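Local coordinates for protein probable glucarate dehydratase (Mycobacterium smegmatis str. MC2 155, PDB 3VDG) that probably dehydrates glucarate or a related acid sugar, as a metal-dependent lyase of the enolase superfamily, at residues A129-V132 with D133-S137; C369-H372 with W373-R376. All blocks are in the same frame, centred on the assembly; numbering follows the deposited sequence.

Contact 1 of 2, residues A129-V132 with D133-S137; sequences ASVV and DRVFS
R134 folds its guanidinium back against A129 and S130, while D133 closes the same turn from the adjoining position; together they illustrate how a helix start can be pinned from several directions. In R134 a turn about CG-CD (chi3 -73°) brings NE round to the S130 carbonyl. NE donates to S130 O over 3.3 Å, with an N-H...O angle of 165° and the oxygen close to the guanidinium plane. The donor itself stands above the carbonyl plane. R134 N reaches that oxygen, S130 O, from the opposite face at 3.2 Å, so a single residue grips one carbonyl twice. Over one guanidinium face, offset toward its rim, lies the A129 methyl, and V131 CG2 approaches R134 NH2 obliquely at 3.4 Å.

S130 is the N-cap. Its OG lies anti to the backbone nitrogen and accepts a nearly straight bond (169°) from D133 N at 2.9 Å. D114 also bonds that hydroxyl and the amide of V132, while the D133 carboxylate lies beside S130, its OD1 salt-bridged to R104 and R325. V132 carries the pattern into regular helix, its O accepting from F136 N at 2.8 Å.

Helix 131-151 thus starts wedged between two others: V132 and F136 lean on helix 100-111, V131 and V135 on helix 79-92, with Y319 of the short helix 317-320 touching A129 and R134.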
loop_
_atom_site.group_PDB
_atom_site.type_symbol
_atom_site.label_atom_id
_atom_site.label_comp_id
_atom_site.label_asym_id
_atom_site.label_seq_id
_atom_site.Cartn_x
_atom_site.Cartn_y
_atom_site.Cartn_z
ATOM N N ALA A 129 -14.540 -5.011 -12.637
ATOM C CA ALA A 129 -14.129 -4.572 -11.288
ATOM C C ALA A 129 -14.601 -5.545 -10.204
ATOM O O ALA A 129 -15.611 -6.225 -10.371
ATOM C CB ALA A 129 -14.605 -3.153 -10.993
ATOM N N SER A 130 -13.853 -5.624 -9.110
ATOM C CA SER A 130 -14.189 -6.502 -7.984
ATOM C C SER A 130 -15.519 -6.096 -7.361
ATOM O O SER A 130 -15.763 -4.905 -7.101
ATOM C CB SER A 130 -13.083 -6.442 -6.923
ATOM O OG SER A 130 -13.552 -6.815 -5.631
ATOM N N VAL A 131 -16.401 -7.068 -7.148
ATOM C CA VAL A 131 -17.668 -6.773 -6.489
ATOM C C VAL A 131 -17.444 -6.438 -5.012
ATOM O O VAL A 131 -18.066 -5.520 -4.484
ATOM C CB VAL A 131 -18.671 -7.934 -6.597
ATOM C CG1 VAL A 131 -19.898 -7.639 -5.737
ATOM C CG2 VAL A 131 -19.090 -8.122 -8.049
ATOM N N VAL A 132 -16.555 -7.171 -4.353
ATOM C CA VAL A 132 -16.282 -6.926 -2.945
ATOM C C VAL A 132 -15.747 -5.499 -2.774
ATOM O O VAL A 132 -16.184 -4.742 -1.902
ATOM C CB VAL A 132 -15.297 -7.952 -2.376
ATOM C CG1 VAL A 132 -14.791 -7.520 -1.006
ATOM C CG2 VAL A 132 -15.978 -9.317 -2.281
ATOM N N ASP A 133 -14.814 -5.115 -3.630
ATOM C CA ASP A 133 -14.251 -3.756 -3.516
ATOM C C ASP A 133 -15.265 -2.631 -3.731
ATOM O O ASP A 133 -15.217 -1.630 -3.026
ATOM C CB ASP A 133 -12.985 -3.602 -4.366
ATOM C CG ASP A 133 -11.758 -4.280 -3.714
ATOM O OD1 ASP A 133 -11.655 -4.305 -2.461
ATOM O OD2 ASP A 133 -10.884 -4.788 -4.448
ATOM N N ARG A 134 -16.176 -2.786 -4.694
ATOM C CA ARG A 134 -17.220 -1.791 -4.920
ATOM C C ARG A 134 -18.157 -1.677 -3.717
ATOM O O ARG A 134 -18.628 -0.586 -3.397
ATOM C CB ARG A 134 -18.030 -2.131 -6.181
ATOM C CG ARG A 134 -17.371 -1.661 -7.471
ATOM C CD ARG A 134 -18.201 -2.060 -8.683
ATOM N NE ARG A 134 -18.079 -3.492 -8.925
ATOM C CZ ARG A 134 -18.681 -4.136 -9.920
ATOM N NH1 ARG A 134 -19.462 -3.481 -10.783
ATOM N NH2 ARG A 134 -18.487 -5.439 -10.056
ATOM N N VAL A 135 -18.433 -2.804 -3.059
ATOM C CA VAL A 135 -19.342 -2.796 -1.897
ATOM C C VAL A 135 -18.647 -2.274 -0.640
ATOM O O VAL A 135 -19.216 -1.495 0.097
ATOM C CB VAL A 135 -19.956 -4.187 -1.659
ATOM C CG1 VAL A 135 -20.834 -4.170 -0.411
ATOM C CG2 VAL A 135 -20.762 -4.609 -2.896
ATOM N N PHE A 136 -17.389 -2.670 -0.450
ATOM C CA PHE A 136 -16.583 -2.265 0.706
ATOM C C PHE A 136 -16.271 -0.775 0.655
ATOM O O PHE A 136 -16.313 -0.080 1.671
ATOM C CB PHE A 136 -15.291 -3.104 0.707
ATOM C CG PHE A 136 -14.227 -2.657 1.688
ATOM C CD1 PHE A 136 -14.487 -2.562 3.050
ATOM C CD2 PHE A 136 -12.925 -2.413 1.244
ATOM C CE1 PHE A 136 -13.488 -2.179 3.944
ATOM C CE2 PHE A 136 -11.927 -2.031 2.128
ATOM C CZ PHE A 136 -12.206 -1.918 3.485
ATOM N N SER A 137 -15.965 -0.279 -0.540
ATOM C CA SER A 137 -15.523 1.104 -0.680
ATOM C C SER A 137 -16.263 2.161 0.177
ATOM O O SER A 137 -15.633 2.852 0.983
ATOM C CB SER A 137 -15.550 1.509 -2.163
ATOM O OG SER A 137 -15.128 2.846 -2.291
#

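Contact 2 of 2, residues C369-H372 with W373-R376. With ACT (acetate ion), chain E.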
loop_
_atom_site.group_PDB
_atom_site.type_symbol
_atom_site.label_atom_id
_atom_site.label_comp_id
_atom_site.label_asym_id
_atom_site.label_seq_id
_atom_site.Cartn_x
_atom_site.Cartn_y
_atom_site.Cartn_z
ATOM N N CYS A 369 -6.991 15.367 -11.764
ATOM C CA CYS A 369 -8.054 14.356 -11.635
ATOM C C CYS A 369 -9.272 14.675 -12.501
ATOM O O CYS A 369 -9.675 15.828 -12.616
ATOM C CB CYS A 369 -8.541 14.253 -10.173
ATOM S SG CYS A 369 -7.256 13.735 -8.992
ATOM N N ASP A 370 -9.890 13.648 -13.074
ATOM C CA ASP A 370 -11.204 13.825 -13.706
ATOM C C ASP A 370 -12.277 14.135 -12.657
ATOM O O ASP A 370 -12.215 13.642 -11.531
ATOM C CB ASP A 370 -11.610 12.537 -14.429
ATOM C CG ASP A 370 -10.750 12.250 -15.675
ATOM O OD1 ASP A 370 -9.999 13.138 -16.118
ATOM O OD2 ASP A 370 -10.859 11.133 -16.217
ATOM N N THR A 371 -13.267 14.941 -13.028
ATOM C CA THR A 371 -14.486 15.054 -12.227
ATOM C C THR A 371 -15.637 15.414 -13.158
ATOM O O THR A 371 -15.426 16.064 -14.178
ATOM C CB THR A 371 -14.368 16.137 -11.133
ATOM O OG1 THR A 371 -15.603 16.221 -10.399
ATOM C CG2 THR A 371 -14.056 17.504 -11.761
ATOM N N HIS A 372 -16.836 14.961 -12.811
ATOM C CA HIS A 372 -18.061 15.326 -13.531
ATOM C C HIS A 372 -18.712 16.509 -12.867
ATOM O O HIS A 372 -19.818 16.901 -13.219
ATOM C CB HIS A 372 -19.042 14.161 -13.503
ATOM C CG HIS A 372 -18.687 13.037 -14.442
ATOM N ND1 HIS A 372 -17.585 12.276 -14.283
ATOM C CD2 HIS A 372 -19.332 12.562 -15.579
ATOM C CE1 HIS A 372 -17.532 11.351 -15.263
ATOM N NE2 HIS A 372 -18.603 11.527 -16.054
ATOM N N TRP A 373 -18.024 17.116 -11.903
ATOM C CA TRP A 373 -18.623 18.229 -11.131
ATOM C C TRP A 373 -19.400 19.302 -11.889
ATOM O O TRP A 373 -20.496 19.684 -11.472
ATOM C CB TRP A 373 -17.566 18.899 -10.263
ATOM C CG TRP A 373 -18.154 19.624 -9.081
ATOM C CD1 TRP A 373 -18.205 20.997 -8.860
ATOM C CD2 TRP A 373 -18.784 19.021 -7.896
ATOM N NE1 TRP A 373 -18.816 21.278 -7.655
ATOM C CE2 TRP A 373 -19.180 20.137 -7.027
ATOM C CE3 TRP A 373 -19.036 17.715 -7.480
ATOM C CZ2 TRP A 373 -19.800 19.935 -5.810
ATOM C CZ3 TRP A 373 -19.675 17.528 -6.246
ATOM C CH2 TRP A 373 -20.043 18.613 -5.434
ATOM N N PRO A 374 -18.826 19.864 -12.972
ATOM C CA PRO A 374 -19.531 20.950 -13.671
ATOM C C PRO A 374 -20.899 20.538 -14.213
ATOM O O PRO A 374 -21.748 21.391 -14.457
ATOM C CB PRO A 374 -18.595 21.288 -14.836
ATOM C CG PRO A 374 -17.243 20.826 -14.380
ATOM C CD PRO A 374 -17.508 19.594 -13.567
ATOM N N TRP A 375 -21.113 19.239 -14.386
ATOM C CA TRP A 375 -22.340 18.758 -14.997
ATOM C C TRP A 375 -23.473 18.611 -14.040
ATOM O O TRP A 375 -24.594 18.343 -14.460
ATOM C CB TRP A 375 -22.092 17.431 -15.711
ATOM C CG TRP A 375 -21.089 17.606 -16.827
ATOM C CD1 TRP A 375 -19.816 17.062 -16.920
ATOM C CD2 TRP A 375 -21.260 18.403 -18.052
ATOM N NE1 TRP A 375 -19.195 17.463 -18.089
ATOM C CE2 TRP A 375 -20.025 18.258 -18.816
ATOM C CE3 TRP A 375 -22.285 19.194 -18.569
ATOM C CZ2 TRP A 375 -19.839 18.891 -20.036
ATOM C CZ3 TRP A 375 -22.090 19.813 -19.804
ATOM C CH2 TRP A 375 -20.897 19.667 -20.518
ATOM N N ARG A 376 -23.221 18.750 -12.744
ATOM C CA ARG A 376 -24.344 18.689 -11.794
ATOM C C ARG A 376 -24.525 20.041 -11.120
ATOM O O ARG A 376 -23.664 20.921 -11.271
ATOM C CB ARG A 376 -24.252 17.500 -10.809
ATOM C CG ARG A 376 -22.898 17.276 -10.109
ATOM C CD ARG A 376 -22.735 18.098 -8.840
ATOM N NE ARG A 376 -22.166 19.415 -9.121
ATOM C CZ ARG A 376 -22.407 20.494 -8.392
ATOM N NH1 ARG A 376 -23.198 20.419 -7.326
ATOM N NH2 ARG A 376 -21.855 21.647 -8.727
HETATM C C ACT E . -19.339 8.830 -18.890
HETATM O O ACT E . -19.563 9.543 -17.876
HETATM O OXT ACT E . -20.204 8.683 -19.780
HETATM C CH3 ACT E . -18.017 8.132 -19.060
#
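T371 and H372 meet the turn W373-R376 in different ways, the threonine through its hydroxyl and the histidine through its carbonyl. T371 OG1, anti to the backbone nitrogen (chi1 179°), accepts from W373 N at 3.0 Å and lies obliquely to the indole. H347 holds the same hydroxyl from outside. One residue on, H372 O takes the amide of W375 at 2.9 Å, the bond of a 3-10 turn, with the donor tilted from the carbonyl plane. W375 CB packs beside this oxygen, H372 O, at 3.4 Å, and its indole also lies oblique to it.

Within the turn, R376 curls back so that its guanidinium covers one face of the W373 indole. NE sits over the middle of the ring system, and W373 CE2 lies 3.4 Å from the guanidinium plane. NE helps set the rotation of that flat group, donating to W373 O at 2.9 Å in an almost linear bond (177°) on a lone pair in the carbonyl plane; NH1 has a further partner in E378 O. R376 N shares the W373 O acceptor.

The side chain of H372 leaves its backbone away from the turn. NE2 donates to an oxygen of the acetate at 2.9 Å, the anion meeting the ring at its edge, while S344 holds ND1 and so helps set the ring's orientation. H52 and N47 also bond the acetate, probably a crystallisation component, so the turn presents H372, whose side chain is about 8 Å from the sodium ion, to a bound anion, consistent with a pocket able to receive a carboxylate.

How the contacts relate
Contact 1 and contact 2 are separate pieces of one chain, with centres 22 Å apart and nearest atoms about 15 Å apart. Contact 1 comes first and opens helix 131-151, after which the next strand is 166-174 of the central, barrel-like sheet. Contact 2 follows much later, in the loop between helix 349-360 and strand 388-389, and C369 bonds back to strand 166-174 through its backbone. The side chain of A129 lies about 13 Å from the sodium ion held by D244, E269 and N292, and that of H372 about 8 Å, so contact 2 is the nearer of the two: one anchors a helix start, the other probably borders the substrate pocket.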